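Long-range contacts in kinectin 1 (Kinesin receptor) (Legionella pneumophila, PDB 4MU6), which is an effector protein of unknown molecular function, probably delivered into host cells, whose N-terminal part forms a long helical coiled-coil domain: residues Ile2-Asn7 / Asp58-Glu63; Trp44-Val49 / Glu254-Asn259; Thr52-Arg57 / Lys246-Leu251; Asn67-Ser72 / Ser231-Ser236. All coordinates share one frame; numbering follows the deposited sequence.

In the fold
Interactions 2, 3 and 4 join the same two helices, 43-105 and 227-273, which run antiparallel. Along helix 43-105 they come in the order 2, 3, 4, and along helix 227-273 in the reverse order. Each later contact is thus enclosed in the chain span of the one before. The centres of 2 and 3 are 12 Å apart, and those of 3 and 4 are 22 Å apart. Interaction 1 is different. It brings the N-terminal residues 2-7 onto helix 43-105, with its centre 9 Å from that of interaction 3, and the two touch. Together the four contacts tie the chain start and two distant helices into one elongated helical domain.

Interaction 1 (Ile2-Asn7 / Asp58-Glu63); sequences IMFLAN and DSDKTE
D60 accepts two backbone N-H groups from the N-terminal segment, one on each carboxylate oxygen. F4 N reaches OD1 of D60 at 3.0 Å, with the oxygen met on its syn side and a nearly straight N-H...O angle of 166°. L5 N bonds OD2 of D60 at 2.8 Å through the syn lone pair of that oxygen. The buried carboxylate is therefore gripped at both ends and its rotation is fixed. OD1 also lies at the edge of the F4 ring, close to its plane, and ring and carboxylate are turned only 20° apart. M3, a selenomethionine, bends at chi2 and chi3 and sets its methyl CE 3.3 Å from CG of D60. S59 OG approaches CE2 of F4 obliquely at 3.4 Å.

A water forms the next layer. It donates to I2 O and to D60 OD1 and accepts from S59 OG. Further out, N7 ND2 bonds M3 O at 2.7 Å and N7 N bonds F4 O, so the peptides that meet D60 belong to a braced turn. The turn leads toward helix 10-22. L5 packs on R57 of helix 43-105 and on K247, C248 and L251 of helix 227-273, between the two long helices.

Interaction 2 (Trp44-Val49 / Glu254-Asn259); sequences WIHSSV and EADQIN
H46 lays its imidazole against the backbone and CB of D256. Its CE1 is 3.5 Å from D256 N and 3.6 Å from D256 CB. A chi1 of -167° points CG of H46 toward the other helix. The carboxylate of D256 stands nearly upright to the ring, with the planes 83° apart and OD2 over one face.

I45, V49, A255 and N259 form the buried side. V49 CG1 meets A255 CB at 3.8 Å, and I45 CG2 lies 3.7 Å from N259 ND2. The other end of that amide is also used, since N259 OD1 accepts a bond from I42 N.

The H46 side, by contrast, is bridged by water. One water sits in plane at the ring edge, 2.7 Å from H46 ND1. It accepts from N259 ND2 and donates weakly to A255 O. A second water joins H46 NE2 to D256 OD2, the latter by a weak bond, on the more exposed side.

The helix axes approach to 10.4 Å at 153°, nearly antiparallel. F21 and H17 of helix 10-22 pack on I45 and V49, and I10 and V14 on A255. Locally, helices 10-22, 43-105 and 227-273 pack as a three-helix bundle.

Interaction 3 (Thr52-Arg57 / Lys246-Leu251); sequences TLLKSR and KKCSDL
C248 points its thiol into the groove between L53, L54 and R57. SG is anti to the backbone N (chi1 -178°), and this carries it across to the facing helix. There it lies 3.8 Å from L53 O and 3.9 Å from L54 CD2. R57 closes in from the next turn, its CD 3.7 Å from CB of C248. The aliphatic part of R57, from CB to CD, thus runs over the cysteine.

The R57 chain then bends at chi3 (62°), where NE leaves the line of the preceding carbons. L54 CD2 sits over one face of the guanidinium, 3.2 Å above its plane and offset toward the rim. On the polar side, NE and NH2 of R57 bond D58 OD1, while NH1 has a long, weak ion pair with E245.

The two segments are an antiparallel helix pair within the coiled-coil domain, with axes 9.9 Å apart and N-to-C directions 162° from each other.

One turn away from the cysteine, L53 and L251 cross at about a right angle. CD2 of L53 is 4.1 Å from CB of L251, and its CD1 rests near the L251 carbonyl. I10 of helix 10-22 packs on L251, and L13 packs on L53. On the flank, S56 OG bonds T52 O at 3.1 Å. That carbonyl also accepts S56 N, and the two donors come from opposite faces of its plane.

Interaction 4 (Asn67-Ser72 / Ser231-Ser236); sequences NLEQQS and SILLRS
L68 and L233 supply the apolar part of the contact. CD1 of L233 lies 3.9 Å from CB of L68 and also close to L68 O. The L233 side chain has CG anti to the backbone N, and chi2 of 59° turns CD1 onto this spot. Its other methyl, CD2, comes 4.3 Å from CG of E69. The carboxylate of E69 takes no part across the contact and pairs with K65 instead. I221, L222 and L225 of the preceding loop also pack on L233, so this leucine is buried between helix and loop.

The segments lie on helices 43-105 and 227-273, whose local axes run almost antiparallel at 165° and pass 9.9 Å apart. Most of the first segment falls in a predicted coiled coil, and the pairing is consistent with an antiparallel coiled-coil stem. The contact lies near the middle of the elongated chain, its centre about 3 Å from the chain centre.

Mixed contacts between methyls and serines flank the leucines. S72 OG rests 3.5 Å from CB of L233. On the adjoining turn L68 leans over S236. Its CD1 is 3.5 Å from S236 O, and its CD2 is 3.7 Å from S236 OG.

The hydroxyl of S236 bonds within its own helix. S236 OG takes the position between its backbone N and carbonyl carbon (chi1 61°) and donates to L233 O at 2.6 Å. The hydroxyl is thereby paired while its flank meets the L68 methyls.

Interaction 1 (Ile2-Asn7 / Asp58-Glu63)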
loop_
_atom_site.group_PDB
_atom_site.type_symbol
_atom_site.label_atom_id
_atom_site.label_comp_id
_atom_site.label_asym_id
_atom_site.label_seq_id
_atom_site.Cartn_x
_atom_site.Cartn_y
_atom_site.Cartn_z
ATOM N N ILE A 2 -12.177 -16.643 -9.921
ATOM C CA ILE A 2 -12.837 -16.210 -8.693
ATOM C C ILE A 2 -12.090 -16.798 -7.481
ATOM O O ILE A 2 -10.920 -17.173 -7.589
ATOM C CB ILE A 2 -14.375 -16.546 -8.727
ATOM C CG1 ILE A 2 -15.183 -15.711 -7.709
ATOM C CG2 ILE A 2 -14.623 -18.057 -8.608
ATOM C CD1 ILE A 2 -14.844 -14.218 -7.706
HETATM N N MSE A 3 -12.751 -16.858 -6.332
HETATM C CA MSE A 3 -12.130 -17.313 -5.097
HETATM C C MSE A 3 -12.255 -18.814 -4.905
HETATM O O MSE A 3 -13.249 -19.420 -5.296
HETATM C CB MSE A 3 -12.767 -16.591 -3.915
HETATM C CG MSE A 3 -12.601 -15.091 -4.012
HETATM SE SE MSE A 3 -10.702 -14.645 -3.965
HETATM C CE MSE A 3 -10.421 -15.190 -2.138
ATOM N N PHE A 4 -11.244 -19.404 -4.282
ATOM C CA PHE A 4 -11.241 -20.836 -4.034
ATOM C C PHE A 4 -11.776 -21.224 -2.654
ATOM O O PHE A 4 -12.711 -22.020 -2.556
ATOM C CB PHE A 4 -9.839 -21.406 -4.229
ATOM C CG PHE A 4 -9.404 -21.478 -5.668
ATOM C CD1 PHE A 4 -9.802 -22.543 -6.475
ATOM C CD2 PHE A 4 -8.579 -20.497 -6.212
ATOM C CE1 PHE A 4 -9.392 -22.622 -7.805
ATOM C CE2 PHE A 4 -8.160 -20.568 -7.538
ATOM C CZ PHE A 4 -8.566 -21.632 -8.336
ATOM N N LEU A 5 -11.180 -20.680 -1.590
ATOM C CA LEU A 5 -11.551 -21.111 -0.242
ATOM C C LEU A 5 -13.028 -20.858 0.018
ATOM O O LEU A 5 -13.737 -21.736 0.502
ATOM C CB LEU A 5 -10.714 -20.413 0.835
ATOM C CG LEU A 5 -9.246 -20.775 0.988
ATOM C CD1 LEU A 5 -8.721 -20.212 2.290
ATOM C CD2 LEU A 5 -9.027 -22.291 0.910
ATOM N N ALA A 6 -13.482 -19.658 -0.340
ATOM C CA ALA A 6 -14.855 -19.239 -0.099
ATOM C C ALA A 6 -15.870 -20.085 -0.847
ATOM O O ALA A 6 -17.032 -20.153 -0.451
ATOM C CB ALA A 6 -15.033 -17.771 -0.463
ATOM N N ASN A 7 -15.429 -20.724 -1.925
ATOM C CA ASN A 7 -16.322 -21.522 -2.758
ATOM C C ASN A 7 -16.088 -23.027 -2.627
ATOM O O ASN A 7 -16.608 -23.816 -3.419
ATOM C CB ASN A 7 -16.211 -21.089 -4.220
ATOM C CG ASN A 7 -16.750 -19.694 -4.448
ATOM O OD1 ASN A 7 -17.915 -19.414 -4.154
ATOM N ND2 ASN A 7 -15.898 -18.798 -4.947
ATOM N N ASP A 58 -3.257 -20.213 -0.885
ATOM C CA ASP A 58 -2.171 -19.426 -1.452
ATOM C C ASP A 58 -2.663 -18.612 -2.640
ATOM O O ASP A 58 -2.293 -17.443 -2.791
ATOM C CB ASP A 58 -0.981 -20.312 -1.822
ATOM C CG ASP A 58 -0.164 -20.700 -0.610
ATOM O OD1 ASP A 58 -0.596 -20.365 0.521
ATOM O OD2 ASP A 58 0.905 -21.326 -0.782
ATOM N N SER A 59 -3.525 -19.214 -3.456
ATOM C CA SER A 59 -4.062 -18.508 -4.618
ATOM C C SER A 59 -4.940 -17.311 -4.211
ATOM O O SER A 59 -4.828 -16.216 -4.780
ATOM C CB SER A 59 -4.839 -19.449 -5.537
ATOM O OG SER A 59 -5.461 -18.692 -6.573
ATOM N N ASP A 60 -5.806 -17.526 -3.226
ATOM C CA ASP A 60 -6.639 -16.456 -2.689
ATOM C C ASP A 60 -5.778 -15.307 -2.153
ATOM O O ASP A 60 -6.017 -14.153 -2.477
ATOM C CB ASP A 60 -7.564 -16.993 -1.595
ATOM C CG ASP A 60 -8.616 -17.961 -2.138
ATOM O OD1 ASP A 60 -8.668 -18.183 -3.373
ATOM O OD2 ASP A 60 -9.407 -18.489 -1.326
ATOM N N LYS A 61 -4.756 -15.640 -1.369
ATOM C CA LYS A 61 -3.902 -14.644 -0.746
ATOM C C LYS A 61 -3.184 -13.810 -1.786
ATOM O O LYS A 61 -3.036 -12.589 -1.626
ATOM C CB LYS A 61 -2.881 -15.311 0.173
ATOM C CG LYS A 61 -3.458 -15.775 1.494
ATOM C CD LYS A 61 -2.471 -16.629 2.258
ATOM C CE LYS A 61 -1.209 -15.864 2.569
ATOM N NZ LYS A 61 -0.395 -16.637 3.540
ATOM N N THR A 62 -2.733 -14.473 -2.847
ATOM C CA THR A 62 -2.043 -13.785 -3.926
ATOM C C THR A 62 -3.009 -12.820 -4.601
ATOM O O THR A 62 -2.660 -11.673 -4.859
ATOM C CB THR A 62 -1.431 -14.770 -4.974
ATOM O OG1 THR A 62 -0.420 -15.575 -4.352
ATOM C CG2 THR A 62 -0.810 -14.009 -6.111
ATOM N N GLU A 63 -4.229 -13.283 -4.865
ATOM C CA GLU A 63 -5.213 -12.461 -5.566
ATOM C C GLU A 63 -5.640 -11.176 -4.812
ATOM O O GLU A 63 -5.733 -10.099 -5.412
ATOM C CB GLU A 63 -6.450 -13.286 -5.913
ATOM C CG GLU A 63 -7.539 -12.481 -6.603
ATOM C CD GLU A 63 -7.100 -11.914 -7.943
ATOM O OE1 GLU A 63 -6.257 -12.551 -8.628
ATOM O OE2 GLU A 63 -7.608 -10.829 -8.312
HETATM O O HOH W 1 -8.162 -17.005 -6.133
#

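Interaction 2 (Trp44-Val49 / Glu254-Asn259)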
loop_
_atom_site.group_PDB
_atom_site.type_symbol
_atom_site.label_atom_id
_atom_site.label_comp_id
_atom_site.label_asym_id
_atom_site.label_seq_id
_atom_site.Cartn_x
_atom_site.Cartn_y
_atom_site.Cartn_z
ATOM N N TRP A 44 -2.887 -40.686 3.820
ATOM C CA TRP A 44 -2.561 -40.305 2.447
ATOM C C TRP A 44 -3.599 -39.345 1.869
ATOM O O TRP A 44 -3.264 -38.400 1.165
ATOM C CB TRP A 44 -2.438 -41.532 1.544
ATOM C CG TRP A 44 -2.067 -41.169 0.128
ATOM C CD1 TRP A 44 -2.924 -40.896 -0.909
ATOM C CD2 TRP A 44 -0.742 -41.018 -0.397
ATOM N NE1 TRP A 44 -2.207 -40.595 -2.045
ATOM C CE2 TRP A 44 -0.869 -40.665 -1.758
ATOM C CE3 TRP A 44 0.539 -41.141 0.154
ATOM C CZ2 TRP A 44 0.236 -40.445 -2.578
ATOM C CZ3 TRP A 44 1.640 -40.920 -0.665
ATOM C CH2 TRP A 44 1.480 -40.572 -2.015
ATOM N N ILE A 45 -4.864 -39.604 2.163
ATOM C CA ILE A 45 -5.948 -38.805 1.609
ATOM C C ILE A 45 -6.034 -37.428 2.276
ATOM O O ILE A 45 -6.219 -36.405 1.609
ATOM C CB ILE A 45 -7.295 -39.542 1.733
ATOM C CG1 ILE A 45 -7.221 -40.884 0.998
ATOM C CG2 ILE A 45 -8.424 -38.695 1.172
ATOM C CD1 ILE A 45 -8.427 -41.817 1.238
ATOM N N HIS A 46 -5.898 -37.401 3.593
ATOM C CA HIS A 46 -5.935 -36.129 4.296
ATOM C C HIS A 46 -4.771 -35.218 3.899
ATOM O O HIS A 46 -4.939 -33.999 3.823
ATOM C CB HIS A 46 -5.966 -36.302 5.811
ATOM C CG HIS A 46 -6.305 -35.035 6.529
ATOM N ND1 HIS A 46 -7.438 -34.305 6.235
ATOM C CD2 HIS A 46 -5.643 -34.340 7.480
ATOM C CE1 HIS A 46 -7.469 -33.225 6.994
ATOM N NE2 HIS A 46 -6.394 -33.224 7.762
ATOM N N SER A 47 -3.607 -35.814 3.637
ATOM C CA SER A 47 -2.478 -35.089 3.060
ATOM C C SER A 47 -2.835 -34.457 1.724
ATOM O O SER A 47 -2.608 -33.262 1.534
ATOM C CB SER A 47 -1.257 -35.992 2.885
ATOM O OG SER A 47 -0.635 -36.242 4.130
ATOM N N SER A 48 -3.405 -35.238 0.803
ATOM C CA SER A 48 -3.735 -34.676 -0.507
ATOM C C SER A 48 -4.828 -33.584 -0.460
ATOM O O SER A 48 -4.727 -32.593 -1.184
ATOM C CB SER A 48 -4.025 -35.771 -1.556
ATOM O OG SER A 48 -5.381 -36.176 -1.573
ATOM N N VAL A 49 -5.858 -33.755 0.372
ATOM C CA VAL A 49 -6.863 -32.704 0.577
ATOM C C VAL A 49 -6.190 -31.454 1.168
ATOM O O VAL A 49 -6.434 -30.334 0.726
ATOM C CB VAL A 49 -7.976 -33.158 1.527
ATOM C CG1 VAL A 49 -8.906 -31.977 1.891
ATOM C CG2 VAL A 49 -8.761 -34.306 0.914
ATOM N N GLU A 254 -12.349 -29.313 9.121
ATOM C CA GLU A 254 -13.605 -29.887 8.650
ATOM C C GLU A 254 -13.384 -31.167 7.840
ATOM O O GLU A 254 -13.998 -32.215 8.105
ATOM C CB GLU A 254 -14.363 -28.876 7.797
ATOM C CG GLU A 254 -15.869 -28.967 7.947
ATOM C CD GLU A 254 -16.590 -27.738 7.412
ATOM O OE1 GLU A 254 -15.984 -26.639 7.406
ATOM O OE2 GLU A 254 -17.768 -27.875 7.003
ATOM N N ALA A 255 -12.519 -31.066 6.842
ATOM C CA ALA A 255 -12.158 -32.185 5.995
ATOM C C ALA A 255 -11.623 -33.341 6.825
ATOM O O ALA A 255 -11.868 -34.501 6.501
ATOM C CB ALA A 255 -11.115 -31.751 4.948
ATOM N N ASP A 256 -10.880 -33.019 7.880
ATOM C CA ASP A 256 -10.402 -34.023 8.823
ATOM C C ASP A 256 -11.584 -34.738 9.477
ATOM O O ASP A 256 -11.600 -35.962 9.580
ATOM C CB ASP A 256 -9.544 -33.361 9.905
ATOM C CG ASP A 256 -9.093 -34.338 10.981
ATOM O OD1 ASP A 256 -9.914 -34.705 11.858
ATOM O OD2 ASP A 256 -7.907 -34.725 10.956
ATOM N N GLN A 257 -12.572 -33.965 9.919
ATOM C CA GLN A 257 -13.715 -34.518 10.649
ATOM C C GLN A 257 -14.530 -35.522 9.840
ATOM O O GLN A 257 -15.052 -36.493 10.385
ATOM C CB GLN A 257 -14.639 -33.393 11.118
ATOM C CG GLN A 257 -14.102 -32.586 12.272
ATOM C CD GLN A 257 -14.052 -33.385 13.556
ATOM O OE1 GLN A 257 -13.039 -34.016 13.871
ATOM N NE2 GLN A 257 -15.152 -33.367 14.306
ATOM N N ILE A 258 -14.635 -35.285 8.538
ATOM C CA ILE A 258 -15.531 -36.070 7.702
ATOM C C ILE A 258 -14.823 -37.125 6.848
ATOM O O ILE A 258 -15.476 -37.880 6.145
ATOM C CB ILE A 258 -16.336 -35.160 6.761
ATOM C CG1 ILE A 258 -15.399 -34.476 5.763
ATOM C CG2 ILE A 258 -17.139 -34.135 7.561
ATOM C CD1 ILE A 258 -16.125 -33.711 4.673
ATOM N N ASN A 259 -13.493 -37.152 6.898
ATOM C CA ASN A 259 -12.682 -38.056 6.091
ATOM C C ASN A 259 -13.064 -39.526 6.299
ATOM O O ASN A 259 -13.432 -40.226 5.350
ATOM C CB ASN A 259 -11.204 -37.852 6.429
ATOM C CG ASN A 259 -10.265 -38.662 5.542
ATOM O OD1 ASN A 259 -10.045 -39.846 5.788
ATOM N ND2 ASN A 259 -9.660 -38.006 4.537
HETATM O O HOH W 2 -9.552 -35.054 4.760
HETATM O O HOH W 3 -6.078 -32.036 10.179
#

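Interaction 3 (Thr52-Arg57 / Lys246-Leu251)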
loop_
_atom_site.group_PDB
_atom_site.type_symbol
_atom_site.label_atom_id
_atom_site.label_comp_id
_atom_site.label_asym_id
_atom_site.label_seq_id
_atom_site.Cartn_x
_atom_site.Cartn_y
_atom_site.Cartn_z
ATOM N N THR A 52 -4.185 -29.501 -1.476
ATOM C CA THR A 52 -5.148 -28.760 -2.289
ATOM C C THR A 52 -5.655 -27.506 -1.570
ATOM O O THR A 52 -5.766 -26.437 -2.170
ATOM C CB THR A 52 -6.351 -29.624 -2.679
ATOM O OG1 THR A 52 -5.937 -30.639 -3.603
ATOM C CG2 THR A 52 -7.454 -28.763 -3.321
ATOM N N LEU A 53 -5.982 -27.626 -0.290
ATOM C CA LEU A 53 -6.499 -26.458 0.435
ATOM C C LEU A 53 -5.442 -25.364 0.592
ATOM O O LEU A 53 -5.747 -24.166 0.498
ATOM C CB LEU A 53 -7.088 -26.858 1.791
ATOM C CG LEU A 53 -8.433 -27.581 1.668
ATOM C CD1 LEU A 53 -8.805 -28.271 2.961
ATOM C CD2 LEU A 53 -9.504 -26.579 1.269
ATOM N N LEU A 54 -4.199 -25.775 0.810
ATOM C CA LEU A 54 -3.114 -24.814 0.989
ATOM C C LEU A 54 -2.833 -24.066 -0.303
ATOM O O LEU A 54 -2.595 -22.841 -0.276
ATOM C CB LEU A 54 -1.849 -25.512 1.479
ATOM C CG LEU A 54 -1.962 -26.039 2.903
ATOM C CD1 LEU A 54 -0.808 -26.968 3.174
ATOM C CD2 LEU A 54 -1.992 -24.881 3.905
ATOM N N LYS A 55 -2.851 -24.801 -1.419
ATOM C CA LYS A 55 -2.666 -24.195 -2.732
ATOM C C LYS A 55 -3.775 -23.204 -3.021
ATOM O O LYS A 55 -3.518 -22.118 -3.538
ATOM C CB LYS A 55 -2.615 -25.233 -3.835
ATOM C CG LYS A 55 -1.291 -25.986 -3.964
ATOM C CD LYS A 55 -1.437 -27.178 -4.928
ATOM C CE LYS A 55 -0.134 -27.969 -5.104
ATOM N NZ LYS A 55 0.206 -28.864 -3.962
ATOM N N SER A 56 -5.003 -23.590 -2.691
ATOM C CA SER A 56 -6.168 -22.715 -2.825
ATOM C C SER A 56 -6.046 -21.450 -1.963
ATOM O O SER A 56 -6.363 -20.343 -2.412
ATOM C CB SER A 56 -7.440 -23.474 -2.439
ATOM O OG SER A 56 -7.753 -24.451 -3.411
ATOM N N ARG A 57 -5.613 -21.635 -0.718
ATOM C CA ARG A 57 -5.403 -20.522 0.182
ATOM C C ARG A 57 -4.337 -19.610 -0.396
ATOM O O ARG A 57 -4.486 -18.387 -0.410
ATOM C CB ARG A 57 -4.931 -20.998 1.552
ATOM C CG ARG A 57 -4.656 -19.822 2.514
ATOM C CD ARG A 57 -3.666 -20.242 3.569
ATOM N NE ARG A 57 -2.394 -20.596 2.945
ATOM C CZ ARG A 57 -1.416 -21.263 3.546
ATOM N NH1 ARG A 57 -1.561 -21.684 4.794
ATOM N NH2 ARG A 57 -0.291 -21.514 2.887
ATOM N N LYS A 246 -6.898 -18.432 8.600
ATOM C CA LYS A 246 -7.853 -19.055 9.513
ATOM C C LYS A 246 -8.844 -19.910 8.751
ATOM O O LYS A 246 -9.108 -21.040 9.144
ATOM C CB LYS A 246 -8.617 -18.011 10.340
ATOM C CG LYS A 246 -7.759 -17.240 11.326
ATOM C CD LYS A 246 -7.360 -18.083 12.526
ATOM C CE LYS A 246 -6.613 -17.235 13.552
ATOM N NZ LYS A 246 -7.391 -16.018 13.927
ATOM N N LYS A 247 -9.398 -19.348 7.678
ATOM C CA LYS A 247 -10.410 -20.021 6.871
ATOM C C LYS A 247 -9.891 -21.360 6.346
ATOM O O LYS A 247 -10.618 -22.372 6.293
ATOM C CB LYS A 247 -10.828 -19.115 5.708
ATOM C CG LYS A 247 -11.956 -19.680 4.874
ATOM C CD LYS A 247 -12.399 -18.687 3.823
ATOM C CE LYS A 247 -13.699 -19.124 3.175
ATOM N NZ LYS A 247 -14.840 -19.235 4.142
ATOM N N CYS A 248 -8.619 -21.357 5.971
ATOM C CA CYS A 248 -7.938 -22.552 5.506
ATOM C C CYS A 248 -7.758 -23.565 6.637
ATOM O O CYS A 248 -7.967 -24.766 6.436
ATOM C CB CYS A 248 -6.575 -22.184 4.921
ATOM S SG CYS A 248 -5.666 -23.589 4.254
ATOM N N SER A 249 -7.361 -23.089 7.818
ATOM C CA SER A 249 -7.267 -23.975 8.976
ATOM C C SER A 249 -8.605 -24.638 9.315
ATOM O O SER A 249 -8.641 -25.812 9.702
ATOM C CB SER A 249 -6.730 -23.243 10.202
ATOM O OG SER A 249 -5.328 -23.406 10.276
ATOM N N ASP A 250 -9.698 -23.895 9.161
ATOM C CA ASP A 250 -11.027 -24.422 9.491
ATOM C C ASP A 250 -11.475 -25.477 8.484
ATOM O O ASP A 250 -12.086 -26.479 8.847
ATOM C CB ASP A 250 -12.070 -23.299 9.535
ATOM C CG ASP A 250 -11.905 -22.391 10.734
ATOM O OD1 ASP A 250 -11.139 -22.747 11.657
ATOM O OD2 ASP A 250 -12.559 -21.324 10.756
ATOM N N LEU A 251 -11.186 -25.220 7.213
ATOM C CA LEU A 251 -11.508 -26.151 6.135
ATOM C C LEU A 251 -10.724 -27.455 6.272
ATOM O O LEU A 251 -11.247 -28.555 6.040
ATOM C CB LEU A 251 -11.238 -25.492 4.784
ATOM C CG LEU A 251 -12.365 -24.572 4.300
ATOM C CD1 LEU A 251 -11.945 -23.761 3.076
ATOM C CD2 LEU A 251 -13.625 -25.394 4.008
#

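Interaction 4 (Asn67-Ser72 / Ser231-Ser236)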
loop_
_atom_site.group_PDB
_atom_site.type_symbol
_atom_site.label_atom_id
_atom_site.label_comp_id
_atom_site.label_asym_id
_atom_site.label_seq_id
_atom_site.Cartn_x
_atom_site.Cartn_y
_atom_site.Cartn_z
ATOM N N ASN A 67 -5.150 -7.067 -5.694
ATOM C CA ASN A 67 -6.200 -6.051 -5.612
ATOM C C ASN A 67 -5.853 -4.838 -4.702
ATOM O O ASN A 67 -6.062 -3.678 -5.085
ATOM C CB ASN A 67 -7.522 -6.693 -5.169
ATOM C CG ASN A 67 -7.983 -7.770 -6.109
ATOM O OD1 ASN A 67 -7.656 -7.758 -7.294
ATOM N ND2 ASN A 67 -8.745 -8.723 -5.585
ATOM N N LEU A 68 -5.331 -5.116 -3.505
ATOM C CA LEU A 68 -5.010 -4.065 -2.529
ATOM C C LEU A 68 -3.773 -3.278 -2.965
ATOM O O LEU A 68 -3.721 -2.053 -2.807
ATOM C CB LEU A 68 -4.738 -4.673 -1.155
ATOM C CG LEU A 68 -5.860 -5.391 -0.413
ATOM C CD1 LEU A 68 -5.284 -6.193 0.755
ATOM C CD2 LEU A 68 -6.893 -4.410 0.067
ATOM N N GLU A 69 -2.770 -3.986 -3.495
ATOM C CA GLU A 69 -1.576 -3.333 -4.024
ATOM C C GLU A 69 -1.950 -2.373 -5.143
ATOM O O GLU A 69 -1.425 -1.269 -5.218
ATOM C CB GLU A 69 -0.568 -4.355 -4.573
ATOM C CG GLU A 69 0.337 -5.005 -3.535
ATOM C CD GLU A 69 1.295 -6.034 -4.156
ATOM O OE1 GLU A 69 1.324 -6.145 -5.403
ATOM O OE2 GLU A 69 2.012 -6.727 -3.393
ATOM N N GLN A 70 -2.852 -2.810 -6.014
ATOM C CA GLN A 70 -3.265 -2.013 -7.164
ATOM C C GLN A 70 -4.005 -0.762 -6.725
ATOM O O GLN A 70 -3.818 0.309 -7.301
ATOM C CB GLN A 70 -4.129 -2.835 -8.128
ATOM C CG GLN A 70 -3.318 -3.633 -9.156
ATOM C CD GLN A 70 -2.530 -2.729 -10.104
ATOM O OE1 GLN A 70 -3.112 -1.936 -10.851
ATOM N NE2 GLN A 70 -1.201 -2.841 -10.071
ATOM N N GLN A 71 -4.840 -0.906 -5.701
ATOM C CA GLN A 71 -5.496 0.244 -5.106
ATOM C C GLN A 71 -4.462 1.251 -4.570
ATOM O O GLN A 71 -4.537 2.443 -4.867
ATOM C CB GLN A 71 -6.428 -0.196 -3.977
ATOM C CG GLN A 71 -7.051 0.963 -3.207
ATOM C CD GLN A 71 -8.282 1.544 -3.882
ATOM O OE1 GLN A 71 -8.571 1.246 -5.044
ATOM N NE2 GLN A 71 -9.027 2.371 -3.143
ATOM N N SER A 72 -3.503 0.766 -3.788
ATOM C CA SER A 72 -2.513 1.644 -3.175
ATOM C C SER A 72 -1.602 2.272 -4.222
ATOM O O SER A 72 -1.199 3.424 -4.094
ATOM C CB SER A 72 -1.676 0.877 -2.150
ATOM O OG SER A 72 -2.442 0.562 -1.002
ATOM N N SER A 231 1.679 1.864 5.225
ATOM C CA SER A 231 1.018 1.450 6.452
ATOM C C SER A 231 -0.414 1.003 6.180
ATOM O O SER A 231 -0.864 -0.047 6.651
ATOM C CB SER A 231 0.998 2.615 7.436
ATOM O OG SER A 231 1.545 2.216 8.674
ATOM N N ILE A 232 -1.135 1.828 5.431
ATOM C CA ILE A 232 -2.503 1.519 5.071
ATOM C C ILE A 232 -2.538 0.232 4.255
ATOM O O ILE A 232 -3.360 -0.649 4.524
ATOM C CB ILE A 232 -3.157 2.711 4.349
ATOM C CG1 ILE A 232 -3.267 3.895 5.332
ATOM C CG2 ILE A 232 -4.514 2.316 3.799
ATOM C CD1 ILE A 232 -3.629 5.240 4.716
ATOM N N LEU A 233 -1.611 0.100 3.302
ATOM C CA LEU A 233 -1.539 -1.098 2.477
ATOM C C LEU A 233 -1.267 -2.342 3.314
ATOM O O LEU A 233 -1.942 -3.376 3.162
ATOM C CB LEU A 233 -0.476 -0.975 1.384
ATOM C CG LEU A 233 -0.208 -2.301 0.656
ATOM C CD1 LEU A 233 -1.484 -2.875 -0.012
ATOM C CD2 LEU A 233 0.889 -2.108 -0.374
ATOM N N LEU A 234 -0.290 -2.240 4.207
ATOM C CA LEU A 234 0.119 -3.417 4.953
ATOM C C LEU A 234 -0.950 -3.870 5.935
ATOM O O LEU A 234 -1.082 -5.066 6.187
ATOM C CB LEU A 234 1.466 -3.201 5.648
ATOM C CG LEU A 234 2.678 -3.157 4.702
ATOM C CD1 LEU A 234 3.947 -2.685 5.441
ATOM C CD2 LEU A 234 2.898 -4.519 4.058
ATOM N N ARG A 235 -1.730 -2.938 6.483
ATOM C CA ARG A 235 -2.769 -3.366 7.417
ATOM C C ARG A 235 -3.872 -4.125 6.683
ATOM O O ARG A 235 -4.375 -5.137 7.171
ATOM C CB ARG A 235 -3.362 -2.202 8.213
ATOM C CG ARG A 235 -4.453 -2.670 9.163
ATOM C CD ARG A 235 -5.267 -1.528 9.704
ATOM N NE ARG A 235 -6.475 -1.989 10.389
ATOM C CZ ARG A 235 -6.482 -2.582 11.581
ATOM N NH1 ARG A 235 -5.342 -2.818 12.223
ATOM N NH2 ARG A 235 -7.632 -2.954 12.128
ATOM N N SER A 236 -4.239 -3.635 5.507
ATOM C CA SER A 236 -5.278 -4.265 4.718
ATOM C C SER A 236 -4.840 -5.661 4.283
ATOM O O SER A 236 -5.650 -6.575 4.246
ATOM C CB SER A 236 -5.641 -3.402 3.506
ATOM O OG SER A 236 -4.518 -3.218 2.663
#